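Local coordinates for protein kirola (Actinidia deliciosa, PDB 4IGV) that is a kiwifruit allergen of the ripening-related protein family, related to PR-10 proteins, and probably binds small hydrophobic ligands in the cavity of a Bet v 1-like fold, at residues Ile100-Val105 with Thr115-Tyr120; Val8-Ile13 with His111-Trp116; Asp2-Met7 with His119-Lys124. All blocks are in the same frame, centred on the assembly; numbering follows the deposited sequence.

Contact 1: Ile100-Val105 with Thr115-Tyr120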
loop_
_atom_site.group_PDB
_atom_site.type_symbol
_atom_site.label_atom_id
_atom_site.label_comp_id
_atom_site.label_asym_id
_atom_site.label_seq_id
_atom_site.Cartn_x
_atom_site.Cartn_y
_atom_site.Cartn_z
ATOM N N ILE A 100 -1.816 -5.881 7.871
ATOM C CA ILE A 100 -1.065 -4.636 7.951
ATOM C C ILE A 100 -0.133 -4.566 6.744
ATOM O O ILE A 100 0.450 -5.557 6.339
ATOM C CB ILE A 100 -0.178 -4.603 9.215
ATOM C CG1 ILE A 100 -1.041 -4.797 10.479
ATOM C CG2 ILE A 100 0.566 -3.340 9.254
ATOM C CD1 ILE A 100 -2.027 -3.946 10.573
ATOM N N ILE A 101 -0.048 -3.389 6.138
ATOM C CA ILE A 101 0.833 -3.147 5.011
ATOM C C ILE A 101 1.752 -1.996 5.372
ATOM O O ILE A 101 1.316 -0.927 5.740
ATOM C CB ILE A 101 0.046 -2.753 3.746
ATOM C CG1 ILE A 101 -0.854 -3.930 3.331
ATOM C CG2 ILE A 101 1.007 -2.367 2.567
ATOM C CD1 ILE A 101 -1.753 -3.618 2.112
ATOM N N ILE A 102 3.039 -2.244 5.300
ATOM C CA ILE A 102 4.073 -1.230 5.559
ATOM C C ILE A 102 4.750 -0.895 4.267
ATOM O O ILE A 102 5.195 -1.799 3.528
ATOM C CB ILE A 102 5.123 -1.728 6.562
ATOM C CG1 ILE A 102 4.501 -2.305 7.811
ATOM C CG2 ILE A 102 6.071 -0.591 6.912
ATOM C CD1 ILE A 102 5.560 -3.032 8.696
ATOM N N VAL A 103 4.805 0.386 3.951
ATOM C CA VAL A 103 5.537 0.898 2.777
ATOM C C VAL A 103 6.718 1.693 3.334
ATOM O O VAL A 103 6.549 2.573 4.142
ATOM C CB VAL A 103 4.686 1.859 1.898
ATOM C CG1 VAL A 103 5.435 2.108 0.569
ATOM C CG2 VAL A 103 3.299 1.324 1.641
ATOM N N GLN A 104 7.924 1.351 2.916
ATOM C CA GLN A 104 9.112 2.042 3.398
ATOM C C GLN A 104 10.045 2.357 2.243
ATOM O O GLN A 104 10.379 1.467 1.463
ATOM C CB GLN A 104 9.835 1.149 4.439
ATOM C CG GLN A 104 10.926 1.858 5.132
ATOM C CD GLN A 104 12.271 1.666 4.494
ATOM O OE1 GLN A 104 12.620 0.544 4.068
ATOM N NE2 GLN A 104 13.062 2.741 4.429
ATOM N N VAL A 105 10.455 3.596 2.139
ATOM C CA VAL A 105 11.211 4.111 0.990
ATOM C C VAL A 105 12.635 4.437 1.423
ATOM O O VAL A 105 12.849 5.174 2.374
ATOM C CB VAL A 105 10.537 5.379 0.396
ATOM C CG1 VAL A 105 11.309 5.792 -0.904
ATOM C CG2 VAL A 105 9.054 5.088 0.110
ATOM N N THR A 115 10.165 -0.798 -0.189
ATOM C CA THR A 115 9.943 -2.087 0.375
ATOM C C THR A 115 8.513 -2.177 0.860
ATOM O O THR A 115 8.050 -1.329 1.641
ATOM C CB THR A 115 10.892 -2.318 1.556
ATOM O OG1 THR A 115 12.228 -2.297 1.056
ATOM C CG2 THR A 115 10.662 -3.739 2.150
ATOM N N TRP A 116 7.836 -3.222 0.412
ATOM C CA TRP A 116 6.454 -3.527 0.820
ATOM C C TRP A 116 6.509 -4.717 1.790
ATOM O O TRP A 116 7.121 -5.756 1.464
ATOM C CB TRP A 116 5.654 -3.930 -0.436
ATOM C CG TRP A 116 5.376 -2.804 -1.352
ATOM C CD1 TRP A 116 6.116 -2.443 -2.417
ATOM C CD2 TRP A 116 4.217 -1.959 -1.356
ATOM N NE1 TRP A 116 5.551 -1.344 -3.041
ATOM C CE2 TRP A 116 4.350 -1.083 -2.437
ATOM C CE3 TRP A 116 3.060 -1.928 -0.614
ATOM C CZ2 TRP A 116 3.400 -0.119 -2.733
ATOM C CZ3 TRP A 116 2.112 -0.971 -0.889
ATOM C CH2 TRP A 116 2.261 -0.107 -1.985
ATOM N N THR A 117 5.921 -4.564 2.960
ATOM C CA THR A 117 5.845 -5.611 3.929
ATOM C C THR A 117 4.403 -5.840 4.310
ATOM O O THR A 117 3.710 -4.887 4.688
ATOM C CB THR A 117 6.707 -5.298 5.181
ATOM O OG1 THR A 117 8.048 -5.082 4.842
ATOM C CG2 THR A 117 6.632 -6.449 6.218
ATOM N N PHE A 118 3.951 -7.083 4.274
ATOM C CA PHE A 118 2.648 -7.475 4.777
ATOM C C PHE A 118 2.826 -8.295 6.033
ATOM O O PHE A 118 3.657 -9.187 6.071
ATOM C CB PHE A 118 1.881 -8.361 3.807
ATOM C CG PHE A 118 1.599 -7.783 2.444
ATOM C CD1 PHE A 118 1.662 -6.443 2.135
ATOM C CD2 PHE A 118 1.168 -8.656 1.439
ATOM C CE1 PHE A 118 1.344 -5.995 0.863
ATOM C CE2 PHE A 118 0.860 -8.196 0.148
ATOM C CZ PHE A 118 0.914 -6.881 -0.099
ATOM N N HIS A 119 2.042 -7.991 7.064
ATOM C CA HIS A 119 1.943 -8.858 8.237
ATOM C C HIS A 119 0.474 -9.196 8.351
ATOM O O HIS A 119 -0.380 -8.305 8.413
ATOM C CB HIS A 119 2.366 -8.138 9.512
ATOM C CG HIS A 119 3.825 -7.852 9.604
ATOM N ND1 HIS A 119 4.731 -8.823 9.992
ATOM C CD2 HIS A 119 4.541 -6.717 9.439
ATOM C CE1 HIS A 119 5.954 -8.315 9.965
ATOM N NE2 HIS A 119 5.870 -7.041 9.641
ATOM N N TYR A 120 0.144 -10.473 8.400
ATOM C CA TYR A 120 -1.257 -10.859 8.354
ATOM C C TYR A 120 -1.503 -12.100 9.185
ATOM O O TYR A 120 -0.582 -12.864 9.536
ATOM C CB TYR A 120 -1.701 -11.139 6.893
ATOM C CG TYR A 120 -0.844 -12.120 6.128
ATOM C CD1 TYR A 120 -1.106 -13.491 6.195
ATOM C CD2 TYR A 120 0.259 -11.706 5.410
ATOM C CE1 TYR A 120 -0.307 -14.379 5.557
ATOM C CE2 TYR A 120 1.051 -12.588 4.766
ATOM C CZ TYR A 120 0.764 -13.914 4.836
ATOM O OH TYR A 120 1.519 -14.901 4.203
HETATM O O HOH W 1 13.135 0.303 0.873
#
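Six backbone hydrogen bonds join Ile100-Val105 to Thr115-Tyr120, two at each of the antiparallel pairs Ile100-His119, Ile102-Thr117 and Gln104-Thr115. The straightest run from Ile102 N to Thr117 O (2.8 Å, 174° at the hydrogen) and from Thr115 N to Gln104 O (also 174°). On one face, Val103 CG2, set beside its backbone N, lies over the Trp116 indole, 4.1 Å from the six-membered ring centroid, a CH-pi contact. Ile101 CG2 reaches the edge of the same ring at CE3 (3.8 Å), while Ile101 CG1 runs alongside Phe118 and meets its CD1 at 3.8 Å. On the other face, Ile102 CD1 touches the edge of the His119 imidazole in its plane, 3.9 Å from CD2. Water 1 donates to Gln104 O and is hydrogen-bonded to Thr115 OG1 (2.8 Å); the bent Gln104 chain sends NE2 to Asp106 and Thr80. Further out, Thr141 holds Trp116 NE1, and Phe99 meets Phe118 edge-to-face. The hairpin is two-sided: Ile101, Val103, Trp116 and Phe118 form an apolar face whose Trp116 and Phe118 meet helix 131-145, whereas the opposite face mixes Ile100 and Ile102 with polar residues and is bridged by water at its Gln104-Thr115 end.

Contact 2: Val8-Ile13 with His111-Trp116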
loop_
_atom_site.group_PDB
_atom_site.type_symbol
_atom_site.label_atom_id
_atom_site.label_comp_id
_atom_site.label_asym_id
_atom_site.label_seq_id
_atom_site.Cartn_x
_atom_site.Cartn_y
_atom_site.Cartn_z
ATOM N N VAL A 8 7.518 -9.883 2.189
ATOM C CA VAL A 8 8.334 -8.705 1.987
ATOM C C VAL A 8 8.840 -8.709 0.540
ATOM O O VAL A 8 9.373 -9.705 0.024
ATOM C CB VAL A 8 9.552 -8.675 2.927
ATOM C CG1 VAL A 8 10.428 -7.412 2.632
ATOM C CG2 VAL A 8 9.151 -8.783 4.422
ATOM N N LYS A 9 8.728 -7.568 -0.111
ATOM C CA LYS A 9 9.320 -7.389 -1.448
ATOM C C LYS A 9 9.880 -5.987 -1.585
ATOM O O LYS A 9 9.184 -5.020 -1.316
ATOM C CB LYS A 9 8.306 -7.603 -2.579
ATOM C CG LYS A 9 8.918 -7.618 -3.986
ATOM C CD LYS A 9 9.574 -8.957 -4.301
ATOM C CE LYS A 9 9.564 -9.368 -5.805
ATOM N NZ LYS A 9 10.227 -8.421 -6.737
ATOM N N GLN A 10 11.160 -5.933 -2.012
ATOM C CA GLN A 10 11.873 -4.682 -2.245
ATOM C C GLN A 10 12.096 -4.534 -3.713
ATOM O O GLN A 10 12.620 -5.434 -4.349
ATOM C CB GLN A 10 13.212 -4.672 -1.545
ATOM C CG GLN A 10 13.996 -3.361 -1.704
ATOM C CD GLN A 10 15.253 -3.307 -0.855
ATOM O OE1 GLN A 10 15.884 -4.334 -0.562
ATOM N NE2 GLN A 10 15.610 -2.101 -0.418
ATOM N N VAL A 11 11.737 -3.372 -4.229
ATOM C CA VAL A 11 12.107 -3.086 -5.571
ATOM C C VAL A 11 12.803 -1.759 -5.718
ATOM O O VAL A 11 12.458 -0.757 -5.057
ATOM C CB VAL A 11 10.936 -3.150 -6.524
ATOM C CG1 VAL A 11 10.469 -4.589 -6.706
ATOM C CG2 VAL A 11 9.866 -2.237 -6.015
ATOM N N GLU A 12 13.812 -1.724 -6.584
ATOM C CA GLU A 12 14.490 -0.497 -6.914
ATOM C C GLU A 12 13.654 0.280 -7.896
ATOM O O GLU A 12 13.117 -0.276 -8.869
ATOM C CB GLU A 12 15.867 -0.716 -7.526
ATOM C CG GLU A 12 16.505 0.565 -8.128
ATOM C CD GLU A 12 17.360 1.365 -7.147
ATOM O OE1 GLU A 12 17.717 0.817 -6.089
ATOM O OE2 GLU A 12 17.658 2.546 -7.424
ATOM N N ILE A 13 13.609 1.578 -7.654
ATOM C CA ILE A 13 12.813 2.468 -8.482
ATOM C C ILE A 13 13.654 3.422 -9.238
ATOM O O ILE A 13 14.787 3.727 -8.862
ATOM C CB ILE A 13 11.705 3.183 -7.667
ATOM C CG1 ILE A 13 12.262 3.980 -6.514
ATOM C CG2 ILE A 13 10.735 2.159 -7.116
ATOM C CD1 ILE A 13 11.215 4.880 -5.902
ATOM N N HIS A 111 20.741 5.490 -4.641
ATOM C CA HIS A 111 19.668 4.778 -5.277
ATOM C C HIS A 111 18.348 5.065 -4.527
ATOM O O HIS A 111 18.253 5.903 -3.580
ATOM C CB HIS A 111 19.981 3.270 -5.305
ATOM C CG HIS A 111 21.060 2.883 -6.272
ATOM N ND1 HIS A 111 22.142 2.103 -5.910
ATOM C CD2 HIS A 111 21.231 3.171 -7.587
ATOM C CE1 HIS A 111 22.930 1.929 -6.959
ATOM N NE2 HIS A 111 22.398 2.565 -7.988
ATOM N N ASN A 112 17.304 4.399 -4.981
ATOM C CA ASN A 112 16.010 4.588 -4.397
ATOM C C ASN A 112 15.351 3.212 -4.460
ATOM O O ASN A 112 15.420 2.526 -5.502
ATOM C CB ASN A 112 15.160 5.570 -5.238
ATOM C CG ASN A 112 15.741 6.968 -5.319
ATOM O OD1 ASN A 112 15.490 7.787 -4.436
ATOM N ND2 ASN A 112 16.563 7.230 -6.338
ATOM N N SER A 113 14.732 2.802 -3.367
ATOM C CA SER A 113 13.939 1.598 -3.392
ATOM C C SER A 113 12.717 1.716 -2.519
ATOM O O SER A 113 12.647 2.571 -1.621
ATOM C CB SER A 113 14.747 0.402 -2.986
ATOM O OG SER A 113 15.123 0.541 -1.636
ATOM N N VAL A 114 11.749 0.851 -2.769
ATOM C CA VAL A 114 10.506 0.759 -1.999
ATOM C C VAL A 114 10.362 -0.653 -1.488
ATOM O O VAL A 114 10.480 -1.615 -2.291
ATOM C CB VAL A 114 9.307 1.162 -2.907
ATOM C CG1 VAL A 114 7.985 1.071 -2.102
ATOM C CG2 VAL A 114 9.509 2.556 -3.513
ATOM N N THR A 115 10.165 -0.798 -0.189
ATOM C CA THR A 115 9.943 -2.087 0.375
ATOM C C THR A 115 8.513 -2.177 0.860
ATOM O O THR A 115 8.050 -1.329 1.641
ATOM C CB THR A 115 10.892 -2.318 1.556
ATOM O OG1 THR A 115 12.228 -2.297 1.056
ATOM C CG2 THR A 115 10.662 -3.739 2.150
ATOM N N TRP A 116 7.836 -3.222 0.412
ATOM C CA TRP A 116 6.454 -3.527 0.820
ATOM C C TRP A 116 6.509 -4.717 1.790
ATOM O O TRP A 116 7.121 -5.756 1.464
ATOM C CB TRP A 116 5.654 -3.930 -0.436
ATOM C CG TRP A 116 5.376 -2.804 -1.352
ATOM C CD1 TRP A 116 6.116 -2.443 -2.417
ATOM C CD2 TRP A 116 4.217 -1.959 -1.356
ATOM N NE1 TRP A 116 5.551 -1.344 -3.041
ATOM C CE2 TRP A 116 4.350 -1.083 -2.437
ATOM C CE3 TRP A 116 3.060 -1.928 -0.614
ATOM C CZ2 TRP A 116 3.400 -0.119 -2.733
ATOM C CZ3 TRP A 116 2.112 -0.971 -0.889
ATOM C CH2 TRP A 116 2.261 -0.107 -1.985
#
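Main-chain bonding between Val8-Ile13 and His111-Trp116 is antiparallel, with reciprocal pairs at Lys9-Trp116 and Val11-Val114; Trp116 N to Lys9 O is the straightest, 2.8 Å and 176° at the hydrogen. Ile13 N also donates to Asn112 O (3.0 Å), from above the carbonyl plane. Two side chains add polar links. Gln10, extended from a CG anti to its backbone N, gives NE2 to Ser113 OG at 2.9 Å, the hydroxyl tilted from the amide plane. Glu12, bent at chi2, folds back so that OE2 accepts from Asn112 N (3.1 Å, 175°), met from above the carboxylate plane. That fold brings Glu12 OE1 within 2.9 Å of Asn112 O, two acceptors apposed. The carboxylate plane stands 87° from the His111 ring, with OE2 against His111 CB. Among apolar contacts, Val8 CG1 meets Thr115 CG2, and Ile13 CG1, in the crowded position between N and C, crosses Asn112 CB at 3.5 Å while CD1 packs on Val114 CG2 (3.7 Å). Outside the pair, Asn112 OD1 accepts from Gly17 N, Phe20 of helix 17-25 touches Ile13 and Val114, Glu145 of helix 131-145 touches Ile13, and strand 96-107 flanks strand 112-122 opposite strand 4-12.

Contact 3: Asp2-Met7 with His119-Lys124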
loop_
_atom_site.group_PDB
_atom_site.type_symbol
_atom_site.label_atom_id
_atom_site.label_comp_id
_atom_site.label_asym_id
_atom_site.label_seq_id
_atom_site.Cartn_x
_atom_site.Cartn_y
_atom_site.Cartn_z
ATOM N N ASP A 2 -0.051 -22.489 12.337
ATOM C CA ASP A 2 0.295 -21.043 12.312
ATOM C C ASP A 2 -0.381 -20.317 11.153
ATOM O O ASP A 2 0.003 -20.406 9.967
ATOM C CB ASP A 2 1.805 -20.776 12.271
ATOM C CG ASP A 2 2.139 -19.267 12.362
ATOM O OD1 ASP A 2 1.342 -18.507 12.966
ATOM O OD2 ASP A 2 3.179 -18.827 11.813
ATOM N N LEU A 3 -1.376 -19.552 11.541
ATOM C CA LEU A 3 -2.173 -18.762 10.628
ATOM C C LEU A 3 -1.558 -17.397 10.313
ATOM O O LEU A 3 -2.089 -16.648 9.462
ATOM C CB LEU A 3 -3.543 -18.570 11.267
ATOM C CG LEU A 3 -4.360 -19.848 11.464
ATOM C CD1 LEU A 3 -5.580 -19.500 12.298
ATOM C CD2 LEU A 3 -4.759 -20.427 10.135
ATOM N N SER A 4 -0.463 -17.061 10.994
ATOM C CA SER A 4 0.181 -15.759 10.801
ATOM C C SER A 4 1.280 -15.871 9.770
ATOM O O SER A 4 1.963 -16.891 9.670
ATOM C CB SER A 4 0.754 -15.200 12.101
ATOM O OG SER A 4 -0.279 -14.911 13.037
ATOM N N GLY A 5 1.469 -14.789 9.027
ATOM C CA GLY A 5 2.417 -14.763 7.934
ATOM C C GLY A 5 2.953 -13.370 7.707
ATOM O O GLY A 5 2.401 -12.371 8.193
ATOM N N LYS A 6 4.041 -13.335 6.958
ATOM C CA LYS A 6 4.742 -12.133 6.571
ATOM C C LYS A 6 5.208 -12.309 5.140
ATOM O O LYS A 6 5.613 -13.405 4.713
ATOM C CB LYS A 6 5.960 -11.906 7.487
ATOM C CG LYS A 6 6.828 -10.683 7.160
ATOM C CD LYS A 6 8.016 -10.648 8.130
ATOM C CE LYS A 6 8.912 -9.397 8.025
ATOM N NZ LYS A 6 9.932 -9.468 9.149
ATOM N N MET A 7 5.188 -11.210 4.407
ATOM C CA MET A 7 5.669 -11.211 3.035
ATOM C C MET A 7 6.338 -9.860 2.798
ATOM O O MET A 7 5.790 -8.839 3.144
ATOM C CB MET A 7 4.487 -11.409 2.089
ATOM C CG MET A 7 4.844 -11.499 0.621
ATOM S SD MET A 7 3.397 -11.739 -0.435
ATOM C CE MET A 7 2.836 -13.355 0.172
ATOM N N HIS A 119 2.042 -7.991 7.064
ATOM C CA HIS A 119 1.943 -8.858 8.237
ATOM C C HIS A 119 0.474 -9.196 8.351
ATOM O O HIS A 119 -0.380 -8.305 8.413
ATOM C CB HIS A 119 2.366 -8.138 9.512
ATOM C CG HIS A 119 3.825 -7.852 9.604
ATOM N ND1 HIS A 119 4.731 -8.823 9.992
ATOM C CD2 HIS A 119 4.541 -6.717 9.439
ATOM C CE1 HIS A 119 5.954 -8.315 9.965
ATOM N NE2 HIS A 119 5.870 -7.041 9.641
ATOM N N TYR A 120 0.144 -10.473 8.400
ATOM C CA TYR A 120 -1.257 -10.859 8.354
ATOM C C TYR A 120 -1.503 -12.100 9.185
ATOM O O TYR A 120 -0.582 -12.864 9.536
ATOM C CB TYR A 120 -1.701 -11.139 6.893
ATOM C CG TYR A 120 -0.844 -12.120 6.128
ATOM C CD1 TYR A 120 -1.106 -13.491 6.195
ATOM C CD2 TYR A 120 0.259 -11.706 5.410
ATOM C CE1 TYR A 120 -0.307 -14.379 5.557
ATOM C CE2 TYR A 120 1.051 -12.588 4.766
ATOM C CZ TYR A 120 0.764 -13.914 4.836
ATOM O OH TYR A 120 1.519 -14.901 4.203
ATOM N N GLU A 121 -2.773 -12.291 9.508
ATOM C CA GLU A 121 -3.224 -13.529 10.134
ATOM C C GLU A 121 -4.425 -14.026 9.363
ATOM O O GLU A 121 -5.411 -13.288 9.229
ATOM C CB GLU A 121 -3.559 -13.336 11.611
ATOM C CG GLU A 121 -4.017 -14.669 12.237
ATOM C CD GLU A 121 -4.419 -14.633 13.682
ATOM O OE1 GLU A 121 -4.081 -13.679 14.403
ATOM O OE2 GLU A 121 -5.102 -15.594 14.083
ATOM N N LYS A 122 -4.334 -15.272 8.865
ATOM C CA LYS A 122 -5.399 -15.886 8.077
ATOM C C LYS A 122 -6.551 -16.302 8.964
ATOM O O LYS A 122 -6.322 -16.657 10.116
ATOM C CB LYS A 122 -4.907 -17.136 7.377
ATOM C CG LYS A 122 -3.702 -16.971 6.473
ATOM C CD LYS A 122 -3.246 -18.358 6.040
ATOM C CE LYS A 122 -2.049 -18.341 5.172
ATOM N NZ LYS A 122 -1.766 -19.755 4.802
ATOM N N LEU A 123 -7.766 -16.303 8.421
ATOM C CA LEU A 123 -8.911 -16.832 9.200
ATOM C C LEU A 123 -8.898 -18.365 9.300
ATOM O O LEU A 123 -9.415 -18.907 10.287
ATOM C CB LEU A 123 -10.246 -16.349 8.617
ATOM C CG LEU A 123 -10.573 -14.872 8.811
ATOM C CD1 LEU A 123 -11.772 -14.470 7.920
ATOM C CD2 LEU A 123 -10.829 -14.559 10.284
ATOM N N LYS A 124 -8.340 -19.023 8.278
ATOM C CA LYS A 124 -8.283 -20.494 8.151
ATOM C C LYS A 124 -6.944 -20.914 7.538
ATOM O O LYS A 124 -6.351 -20.137 6.784
ATOM C CB LYS A 124 -9.425 -21.002 7.260
ATOM C CG LYS A 124 -10.804 -20.534 7.699
ATOM C CD LYS A 124 -11.904 -21.398 7.085
ATOM C CE LYS A 124 -13.115 -21.509 8.014
ATOM N NZ LYS A 124 -13.983 -22.654 7.647
HETATM O O HOH W 2 2.647 -11.480 10.762
#
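Lys122 N donates to Leu3 O at 2.7 Å and 176°, the shortest of the three backbone bonds between Asp2-Met7 and His119-Lys124, though it comes from above the carbonyl plane. The other two pair Gly5 with Tyr120 in both directions: Gly5 N to Tyr120 O (2.9 Å), in the carbonyl plane, and Tyr120 N to Gly5 O, from above it. Gly5 O has a second donor in water 2 (2.7 Å), which lies in the plane of the His119 ring at its edge and is weakly bonded to ND1. At the chain start, Asp2 OD1 accepts from Ser4 N, an Asx turn just before the strand. Tyr120 and Leu3 carry most of the packing. With CG in the crowded position between N and C (chi1 53°), the Tyr120 phenol folds over its strand neighbour, so that Gly5 CA stands 3.9 Å from the ring centroid, 24° off the normal, a CH-pi contact, and Gly5 O lies over the same face toward the rim. Leu3 CB and CD1 flank Lys122 O, and CD2 reaches the backbone carbon of Lys124. The extended Lys6 chain runs alongside His119, its CD 3.6 Å from CE1. Glu129 binds both polar tips, Tyr120 OH and Lys122 NZ. A glycine carrying no side chain lets the phenol lie against the backbone, while Glu129 would offset the lysine charge and could polarise the phenol hydroxyl.

How the contacts relate
All three contacts use strand 112-122, which lies between strands 96-107 and 4-12 in the seven-stranded antiparallel sheet. Contact 1 occupies one edge of it; contacts 2 and 3 divide the other edge end to end, their centres about 22 Å apart. Along strand 112-122 contact 1 overlaps both, with its centre about 11 Å from that of contact 2 and 14 Å from that of contact 3. It shares Thr115 and Trp116 with the former, His119 and Tyr120 with the latter. Val103 CG1 packs on Val114 CG1 at 3.8 Å, and a probable hydrogen bond from Phe118 N to Met7 O (2.8 Å) ties contact 1 to contact 3. The Trp116-Phe118 face meets helix 131-145, consistent with the Bet v 1 arrangement of a long helix against a curved sheet.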